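Local coordinates for protein nitroalkane oxidase (Podospora anserina, PDB 3MKH) that oxidises nitroalkanes to aldehydes or ketones with FAD, consuming oxygen and releasing nitrite and hydrogen peroxide, at residues Tyr345-Val357 and Arg406-Tyr419. Residues are numbered along the deposited sequence; the frame is centred on the assembly and turned at random.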
ATOM      1  N   TYR A 345     -18.418 -23.576  12.630  1.00 24.47           N
ATOM      2  CA  TYR A 345     -18.305 -22.319  13.357  1.00 28.46           C
ATOM      3  C   TYR A 345     -16.934 -21.682  13.105  1.00 29.69           C
ATOM      4  O   TYR A 345     -16.835 -20.456  12.959  1.00 28.62           O
ATOM      5  CB  TYR A 345     -18.562 -22.463  14.868  1.00 31.63           C
ATOM      6  CG  TYR A 345     -18.492 -21.102  15.545  1.00 32.01           C
ATOM      7  CD1 TYR A 345     -19.484 -20.155  15.328  1.00 35.64           C
ATOM      8  CD2 TYR A 345     -17.405 -20.738  16.332  1.00 33.27           C
ATOM      9  CE1 TYR A 345     -19.423 -18.892  15.906  1.00 33.55           C
ATOM     10  CE2 TYR A 345     -17.336 -19.473  16.922  1.00 32.08           C
ATOM     11  CZ  TYR A 345     -18.354 -18.557  16.703  1.00 34.45           C
ATOM     12  OH  TYR A 345     -18.307 -17.297  17.263  1.00 30.04           O
ATOM     13  N   ASP A 346     -15.888 -22.510  13.061  1.00 29.16           N
ATOM     14  CA  ASP A 346     -14.541 -22.054  12.722  1.00 27.13           C
ATOM     15  C   ASP A 346     -14.494 -21.370  11.356  1.00 28.45           C
ATOM     16  O   ASP A 346     -13.804 -20.376  11.181  1.00 23.88           O
ATOM     17  CB  ASP A 346     -13.545 -23.222  12.693  1.00 26.60           C
ATOM     18  CG  ASP A 346     -13.123 -23.681  14.072  1.00 37.97           C
ATOM     19  OD1 ASP A 346     -13.283 -22.905  15.046  1.00 34.26           O
ATOM     20  OD2 ASP A 346     -12.619 -24.828  14.173  1.00 35.49           O
ATOM     21  N   ALA A 347     -15.190 -21.929  10.372  1.00 26.11           N
ATOM     22  CA  ALA A 347     -15.233 -21.310   9.044  1.00 26.95           C
ATOM     23  C   ALA A 347     -16.009 -19.996   9.051  1.00 26.82           C
ATOM     24  O   ALA A 347     -15.615 -19.022   8.399  1.00 22.89           O
ATOM     25  CB  ALA A 347     -15.827 -22.259   8.026  1.00 28.11           C
ATOM     26  N   ARG A 348     -17.124 -19.970   9.774  1.00 24.70           N
ATOM     27  CA  ARG A 348     -17.960 -18.771   9.816  1.00 23.68           C
ATOM     28  C   ARG A 348     -17.198 -17.647  10.497  1.00 22.86           C
ATOM     29  O   ARG A 348     -17.200 -16.487  10.065  1.00 24.23           O
ATOM     30  CB  ARG A 348     -19.228 -19.072  10.602  1.00 25.32           C
ATOM     31  CG  ARG A 348     -20.103 -20.157   9.966  1.00 26.37           C
ATOM     32  CD  ARG A 348     -21.263 -20.502  10.901  1.00 25.94           C
ATOM     33  NE  ARG A 348     -22.091 -21.585  10.393  1.00 32.75           N
ATOM     34  CZ  ARG A 348     -23.387 -21.712  10.667  1.00 38.17           C
ATOM     35  NH1 ARG A 348     -23.990 -20.807  11.435  1.00 31.26           N
ATOM     36  NH2 ARG A 348     -24.086 -22.734  10.170  1.00 39.88           N
ATOM     37  N   ARG A 349     -16.562 -18.031  11.587  1.00 23.91           N
ATOM     38  CA  ARG A 349     -15.773 -17.162  12.429  1.00 27.52           C
ATOM     39  C   ARG A 349     -14.686 -16.449  11.636  1.00 25.64           C
ATOM     40  O   ARG A 349     -14.424 -15.262  11.845  1.00 24.23           O
ATOM     41  CB  ARG A 349     -15.142 -18.057  13.486  1.00 28.38           C
ATOM     42  CG  ARG A 349     -14.186 -17.403  14.368  1.00 36.63           C
ATOM     43  CD  ARG A 349     -14.193 -18.110  15.689  1.00 35.55           C
ATOM     44  NE  ARG A 349     -13.560 -17.212  16.618  1.00 36.97           N
ATOM     45  CZ  ARG A 349     -12.292 -17.300  16.960  1.00 40.90           C
ATOM     46  NH1 ARG A 349     -11.546 -18.288  16.475  1.00 30.48           N
ATOM     47  NH2 ARG A 349     -11.787 -16.415  17.804  1.00 40.41           N
ATOM     48  N   GLU A 350     -14.038 -17.179  10.732  1.00 22.36           N
ATOM     49  CA  GLU A 350     -12.994 -16.580   9.903  1.00 21.73           C
ATOM     50  C   GLU A 350     -13.488 -15.368   9.108  1.00 22.16           C
ATOM     51  O   GLU A 350     -12.751 -14.392   8.930  1.00 21.13           O
ATOM     52  CB  GLU A 350     -12.378 -17.607   8.929  1.00 22.04           C
ATOM     53  CG  GLU A 350     -11.070 -17.090   8.309  1.00 22.69           C
ATOM     54  CD  GLU A 350     -10.614 -17.870   7.072  1.00 32.08           C
ATOM     55  OE1 GLU A 350     -11.474 -18.281   6.266  1.00 30.02           O
ATOM     56  OE2 GLU A 350      -9.383 -18.050   6.898  1.00 31.74           O
ATOM     57  N   LEU A 351     -14.725 -15.436   8.615  1.00 22.74           N
ATOM     58  CA  LEU A 351     -15.282 -14.324   7.846  1.00 19.47           C
ATOM     59  C   LEU A 351     -15.581 -13.111   8.726  1.00 22.65           C
ATOM     60  O   LEU A 351     -15.394 -11.978   8.294  1.00 23.12           O
ATOM     61  CB  LEU A 351     -16.546 -14.751   7.094  1.00 22.30           C
ATOM     62  CG  LEU A 351     -16.342 -15.806   5.993  1.00 26.45           C
ATOM     63  CD1 LEU A 351     -17.642 -16.012   5.207  1.00 25.70           C
ATOM     64  CD2 LEU A 351     -15.200 -15.429   5.060  1.00 26.42           C
ATOM     65  N   ALA A 352     -16.060 -13.345   9.947  1.00 22.47           N
ATOM     66  CA  ALA A 352     -16.294 -12.241  10.876  1.00 20.17           C
ATOM     67  C   ALA A 352     -14.983 -11.504  11.142  1.00 20.61           C
ATOM     68  O   ALA A 352     -14.927 -10.295  11.026  1.00 20.88           O
ATOM     69  CB  ALA A 352     -16.896 -12.742  12.187  1.00 21.79           C
ATOM     70  N   LEU A 353     -13.947 -12.247  11.518  1.00 20.04           N
ATOM     71  CA  LEU A 353     -12.605 -11.686  11.695  1.00 20.43           C
ATOM     72  C   LEU A 353     -12.118 -10.928  10.459  1.00 23.67           C
ATOM     73  O   LEU A 353     -11.547  -9.828  10.565  1.00 22.82           O
ATOM     74  CB  LEU A 353     -11.611 -12.794  12.030  1.00 20.95           C
ATOM     75  CG  LEU A 353     -11.901 -13.560  13.322  1.00 28.55           C
ATOM     76  CD1 LEU A 353     -11.146 -14.895  13.345  1.00 27.01           C
ATOM     77  CD2 LEU A 353     -11.530 -12.704  14.510  1.00 27.11           C
ATOM     78  N   ALA A 354     -12.341 -11.507   9.285  1.00 19.93           N
ATOM     79  CA  ALA A 354     -11.945 -10.846   8.036  1.00 21.57           C
ATOM     80  C   ALA A 354     -12.631  -9.493   7.845  1.00 20.52           C
ATOM     81  O   ALA A 354     -11.982  -8.503   7.449  1.00 21.59           O
ATOM     82  CB  ALA A 354     -12.220 -11.757   6.830  1.00 21.02           C
ATOM     83  N   ALA A 355     -13.939  -9.438   8.105  1.00 19.31           N
ATOM     84  CA  ALA A 355     -14.671  -8.189   7.912  1.00 19.92           C
ATOM     85  C   ALA A 355     -14.098  -7.141   8.854  1.00 21.71           C
ATOM     86  O   ALA A 355     -13.864  -6.006   8.455  1.00 20.42           O
ATOM     87  CB  ALA A 355     -16.184  -8.360   8.166  1.00 20.59           C
ATOM     88  N   LYS A 356     -13.875  -7.533  10.105  1.00 19.84           N
ATOM     89  CA  LYS A 356     -13.323  -6.611  11.104  1.00 23.42           C
ATOM     90  C   LYS A 356     -11.979  -6.059  10.622  1.00 20.41           C
ATOM     91  O   LYS A 356     -11.765  -4.853  10.596  1.00 20.22           O
ATOM     92  CB  LYS A 356     -13.163  -7.309  12.459  1.00 20.05           C
ATOM     93  CG  LYS A 356     -13.064  -6.378  13.674  1.00 22.29           C
ATOM     94  CD  LYS A 356     -11.688  -5.712  13.828  1.00 22.39           C
ATOM     95  CE  LYS A 356     -11.486  -5.204  15.277  1.00 23.00           C
ATOM     96  NZ  LYS A 356     -10.160  -4.498  15.467  1.00 22.74           N
ATOM     97  N   VAL A 357     -11.072  -6.946  10.232  1.00 21.72           N
ATOM     98  CA  VAL A 357      -9.747  -6.505   9.824  1.00 19.86           C
ATOM     99  C   VAL A 357      -9.784  -5.685   8.535  1.00 22.10           C
ATOM    100  O   VAL A 357      -9.149  -4.641   8.441  1.00 20.24           O
ATOM    101  CB  VAL A 357      -8.775  -7.694   9.665  1.00 22.84           C
ATOM    102  CG1 VAL A 357      -7.437  -7.216   9.092  1.00 20.29           C
ATOM    103  CG2 VAL A 357      -8.588  -8.389  11.007  1.00 20.36           C
ATOM    104  N   ARG A 406      -6.945 -10.147  16.591  1.00 26.24           N
ATOM    105  CA  ARG A 406      -7.667 -10.630  15.411  1.00 24.50           C
ATOM    106  C   ARG A 406      -6.781 -11.471  14.460  1.00 27.71           C
ATOM    107  O   ARG A 406      -7.176 -12.574  14.066  1.00 26.65           O
ATOM    108  CB  ARG A 406      -8.389  -9.489  14.679  1.00 23.35           C
ATOM    109  CG  ARG A 406      -9.358  -8.668  15.548  1.00 23.83           C
ATOM    110  CD  ARG A 406     -10.269  -9.532  16.426  1.00 25.59           C
ATOM    111  NE  ARG A 406     -11.454  -8.772  16.849  1.00 27.99           N
ATOM    112  CZ  ARG A 406     -12.655  -9.297  17.091  1.00 27.20           C
ATOM    113  NH1 ARG A 406     -12.857 -10.610  16.980  1.00 28.40           N
ATOM    114  NH2 ARG A 406     -13.664  -8.503  17.444  1.00 26.75           N
ATOM    115  N   ARG A 407      -5.596 -10.986  14.093  1.00 22.62           N
ATOM    116  CA  ARG A 407      -4.744 -11.791  13.208  1.00 27.19           C
ATOM    117  C   ARG A 407      -4.210 -13.085  13.865  1.00 28.08           C
ATOM    118  O   ARG A 407      -3.948 -14.065  13.165  1.00 27.67           O
ATOM    119  CB  ARG A 407      -3.603 -10.973  12.593  1.00 27.80           C
ATOM    120  CG  ARG A 407      -4.066  -9.913  11.582  1.00 25.46           C
ATOM    121  CD  ARG A 407      -2.866  -9.295  10.806  1.00 32.00           C
ATOM    122  NE  ARG A 407      -3.340  -8.364   9.783  1.00 30.96           N
ATOM    123  CZ  ARG A 407      -3.537  -7.066   9.994  1.00 31.79           C
ATOM    124  NH1 ARG A 407      -3.251  -6.525  11.177  1.00 28.34           N
ATOM    125  NH2 ARG A 407      -3.995  -6.307   9.015  1.00 29.39           N
ATOM    126  N   ARG A 408      -4.026 -13.078  15.187  1.00 28.27           N
ATOM    127  CA  ARG A 408      -3.619 -14.287  15.924  1.00 28.66           C
ATOM    128  C   ARG A 408      -4.734 -15.327  15.885  1.00 26.75           C
ATOM    129  O   ARG A 408      -4.475 -16.523  15.841  1.00 27.06           O
ATOM    130  CB  ARG A 408      -3.290 -13.987  17.391  1.00 27.86           C
ATOM    131  CG  ARG A 408      -2.102 -13.071  17.626  1.00 31.90           C
ATOM    132  CD  ARG A 408      -0.955 -13.389  16.682  1.00 35.23           C
ATOM    133  NE  ARG A 408      -0.688 -12.225  15.855  1.00 35.25           N
ATOM    134  CZ  ARG A 408      -0.396 -12.254  14.560  1.00 33.15           C
ATOM    135  NH1 ARG A 408      -0.307 -13.402  13.901  1.00 29.54           N
ATOM    136  NH2 ARG A 408      -0.190 -11.103  13.925  1.00 32.04           N
ATOM    137  N   HIS A 409      -5.984 -14.877  15.940  1.00 25.72           N
ATOM    138  CA  HIS A 409      -7.089 -15.812  15.788  1.00 27.53           C
ATOM    139  C   HIS A 409      -7.122 -16.408  14.373  1.00 26.94           C
ATOM    140  O   HIS A 409      -7.234 -17.616  14.219  1.00 23.52           O
ATOM    141  CB  HIS A 409      -8.415 -15.163  16.176  1.00 27.95           C
ATOM    142  CG  HIS A 409      -8.580 -14.993  17.655  1.00 31.57           C
ATOM    143  ND1 HIS A 409      -9.557 -15.644  18.375  1.00 37.06           N
ATOM    144  CD2 HIS A 409      -7.870 -14.269  18.553  1.00 36.69           C
ATOM    145  CE1 HIS A 409      -9.457 -15.312  19.650  1.00 41.86           C
ATOM    146  NE2 HIS A 409      -8.439 -14.482  19.786  1.00 35.83           N
ATOM    147  N   LEU A 410      -6.986 -15.566  13.349  1.00 25.78           N
ATOM    148  CA  LEU A 410      -6.908 -16.066  11.975  1.00 24.94           C
ATOM    149  C   LEU A 410      -5.778 -17.101  11.836  1.00 27.61           C
ATOM    150  O   LEU A 410      -5.949 -18.152  11.222  1.00 25.61           O
ATOM    151  CB  LEU A 410      -6.708 -14.901  11.005  1.00 24.93           C
ATOM    152  CG  LEU A 410      -7.936 -13.994  10.887  1.00 25.23           C
ATOM    153  CD1 LEU A 410      -7.625 -12.700  10.113  1.00 23.63           C
ATOM    154  CD2 LEU A 410      -9.100 -14.754  10.236  1.00 25.01           C
ATOM    155  N   GLN A 411      -4.629 -16.803  12.427  1.00 26.56           N
ATOM    156  CA  GLN A 411      -3.500 -17.738  12.419  1.00 27.82           C
ATOM    157  C   GLN A 411      -3.838 -19.098  13.061  1.00 30.11           C
ATOM    158  O   GLN A 411      -3.524 -20.146  12.496  1.00 29.00           O
ATOM    159  CB  GLN A 411      -2.287 -17.089  13.098  1.00 29.54           C
ATOM    160  CG  GLN A 411      -1.051 -17.975  13.238  1.00 26.47           C
ATOM    161  CD  GLN A 411       0.127 -17.244  13.885  1.00 34.19           C
ATOM    162  OE1 GLN A 411       1.278 -17.662  13.740  1.00 34.49           O
ATOM    163  NE2 GLN A 411      -0.156 -16.156  14.609  1.00 27.01           N
ATOM    164  N   GLN A 412      -4.476 -19.088  14.231  1.00 29.14           N
ATOM    165  CA  GLN A 412      -4.877 -20.340  14.884  1.00 29.67           C
ATOM    166  C   GLN A 412      -5.913 -21.137  14.085  1.00 28.27           C
ATOM    167  O   GLN A 412      -5.886 -22.369  14.078  1.00 29.54           O
ATOM    168  CB  GLN A 412      -5.381 -20.082  16.306  1.00 27.72           C
ATOM    169  CG  GLN A 412      -4.295 -19.519  17.212  1.00 34.02           C
ATOM    170  CD  GLN A 412      -3.062 -20.421  17.272  1.00 42.13           C
ATOM    171  OE1 GLN A 412      -3.179 -21.650  17.346  1.00 45.25           O
ATOM    172  NE2 GLN A 412      -1.873 -19.811  17.249  1.00 43.88           N
ATOM    173  N   LEU A 413      -6.821 -20.439  13.414  1.00 25.38           N
ATOM    174  CA  LEU A 413      -7.795 -21.105  12.543  1.00 26.51           C
ATOM    175  C   LEU A 413      -7.106 -21.866  11.411  1.00 27.07           C
ATOM    176  O   LEU A 413      -7.377 -23.049  11.204  1.00 27.93           O
ATOM    177  CB  LEU A 413      -8.800 -20.104  11.974  1.00 25.59           C
ATOM    178  CG  LEU A 413      -9.789 -19.560  13.011  1.00 27.86           C
ATOM    179  CD1 LEU A 413     -10.606 -18.359  12.475  1.00 23.15           C
ATOM    180  CD2 LEU A 413     -10.710 -20.683  13.493  1.00 30.39           C
ATOM    181  N   MET A 414      -6.225 -21.187  10.681  1.00 28.56           N
ATOM    182  CA  MET A 414      -5.514 -21.800   9.556  1.00 28.14           C
ATOM    183  C   MET A 414      -4.661 -22.996  10.012  1.00 33.06           C
ATOM    184  O   MET A 414      -4.453 -23.944   9.257  1.00 29.89           O
ATOM    185  CB  MET A 414      -4.640 -20.765   8.827  1.00 29.67           C
ATOM    186  CG  MET A 414      -5.414 -19.681   8.072  1.00 22.69           C
ATOM    187  SD  MET A 414      -4.354 -18.624   7.043  1.00 27.79           S
ATOM    188  CE  MET A 414      -3.391 -17.814   8.330  1.00 30.57           C
ATOM    189  N   LEU A 415      -4.191 -22.956  11.256  1.00 29.54           N
ATOM    190  CA  LEU A 415      -3.357 -24.022  11.806  1.00 30.65           C
ATOM    191  C   LEU A 415      -4.093 -25.325  12.089  1.00 32.99           C
ATOM    192  O   LEU A 415      -3.472 -26.385  12.157  1.00 35.85           O
ATOM    193  CB  LEU A 415      -2.664 -23.544  13.089  1.00 32.99           C
ATOM    194  CG  LEU A 415      -1.316 -22.837  12.955  1.00 36.03           C
ATOM    195  CD1 LEU A 415      -0.996 -22.017  14.218  1.00 33.94           C
ATOM    196  CD2 LEU A 415      -0.207 -23.828  12.658  1.00 35.68           C
ATOM    197  N   LYS A 416      -5.405 -25.258  12.285  1.00 32.79           N
ATOM    198  CA  LYS A 416      -6.169 -26.462  12.579  1.00 32.21           C
ATOM    199  C   LYS A 416      -6.162 -27.405  11.385  1.00 35.56           C
ATOM    200  O   LYS A 416      -6.283 -26.962  10.245  1.00 32.71           O
ATOM    201  CB  LYS A 416      -7.623 -26.135  12.951  1.00 33.84           C
ATOM    202  CG  LYS A 416      -7.793 -25.378  14.266  1.00 35.09           C
ATOM    203  CD  LYS A 416      -9.245 -25.393  14.708  1.00 34.04           C
ATOM    204  CE  LYS A 416      -9.434 -24.601  15.993  1.00 41.05           C
ATOM    205  NZ  LYS A 416     -10.742 -24.937  16.642  1.00 42.97           N
ATOM    206  N   PRO A 417      -6.008 -28.714  11.650  1.00 37.26           N
ATOM    207  CA  PRO A 417      -6.100 -29.746  10.615  1.00 36.87           C
ATOM    208  C   PRO A 417      -7.452 -29.702   9.915  1.00 36.39           C
ATOM    209  O   PRO A 417      -7.552 -30.078   8.751  1.00 38.28           O
ATOM    210  CB  PRO A 417      -5.958 -31.047  11.416  1.00 35.09           C
ATOM    211  CG  PRO A 417      -5.115 -30.675  12.569  1.00 44.17           C
ATOM    212  CD  PRO A 417      -5.563 -29.271  12.942  1.00 39.00           C
ATOM    213  N   THR A 418      -8.474 -29.227  10.617  1.00 34.81           N
ATOM    214  CA  THR A 418      -9.827 -29.187  10.074  1.00 33.77           C
ATOM    215  C   THR A 418     -10.093 -27.961   9.187  1.00 34.22           C
ATOM    216  O   THR A 418     -11.120 -27.893   8.518  1.00 32.84           O
ATOM    217  CB  THR A 418     -10.887 -29.283  11.200  1.00 33.48           C
ATOM    218  OG1 THR A 418     -10.529 -28.395  12.270  1.00 36.15           O
ATOM    219  CG2 THR A 418     -10.932 -30.699  11.750  1.00 36.74           C
ATOM    220  N   TYR A 419      -9.166 -27.007   9.172  1.00 33.63           N
ATOM    221  CA  TYR A 419      -9.310 -25.831   8.309  1.00 28.79           C
ATOM    222  C   TYR A 419      -9.721 -26.223   6.888  1.00 31.74           C
ATOM    223  O   TYR A 419      -9.121 -27.095   6.263  1.00 30.56           O
ATOM    224  CB  TYR A 419      -8.019 -24.999   8.273  1.00 28.43           C
ATOM    225  CG  TYR A 419      -8.174 -23.676   7.549  1.00 26.92           C
ATOM    226  CD1 TYR A 419      -8.866 -22.616   8.131  1.00 24.92           C
ATOM    227  CD2 TYR A 419      -7.626 -23.486   6.282  1.00 27.19           C
ATOM    228  CE1 TYR A 419      -8.999 -21.397   7.471  1.00 24.33           C
ATOM    229  CE2 TYR A 419      -7.757 -22.277   5.613  1.00 23.99           C
ATOM    230  CZ  TYR A 419      -8.439 -21.238   6.213  1.00 25.79           C
ATOM    231  OH  TYR A 419      -8.564 -20.049   5.541  1.00 26.25           O
TER
HETATM  232  O   HOH W   1     -11.494 -25.889  11.704  1.00 35.32           O
HETATM  233  O   HOH W   2      -8.781 -18.771  16.533  1.00 31.89           O
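Leu353 and Leu413 interlock as reciprocal knobs-into-holes in an antiparallel helix pair of the acyl-CoA dehydrogenase C-terminal helical domain; the axes approach to 10.0 Å. Leu353 sits among Arg406, His409, Leu410 and Leu413, while Leu413 fits among Asp346, Arg349, Glu350 and Leu353, their CD1 methyls 3.6 Å apart. Glu350 marks one flank: CG, anti to the backbone N (chi1 -166°), rests 3.6 Å from Leu410 CD2, and the extended chain carries OE2 to Tyr419 OH at 2.6 Å. This hydroxyl donates to OE2 from the syn side, tilted 23° out of the carboxylate plane, with the ring nearly perpendicular to that plane; OE1 forms a salt bridge with Lys321 of a second subunit. Cut back to an alanine, this position would probably leave the Tyr419 hydroxyl without its acceptor and that lysine without its carboxylate mate. The Arg349 guanidinium meets the His409 ring edge to edge, planes 66° apart; NH2 to ND1, 2.4 Å, is implausibly short, so this bond's details are doubtful. Arg349 NE pairs with Asp271. Arg406 packs CD against Leu353 CD2 and extends NH2 to Asp399, the probable proton acceptor. Beyond the helix end, Lys416 NZ bridges to Asp346 OD2 at 3.1 Å, and water 1 joins that same oxygen to Thr418 OG1.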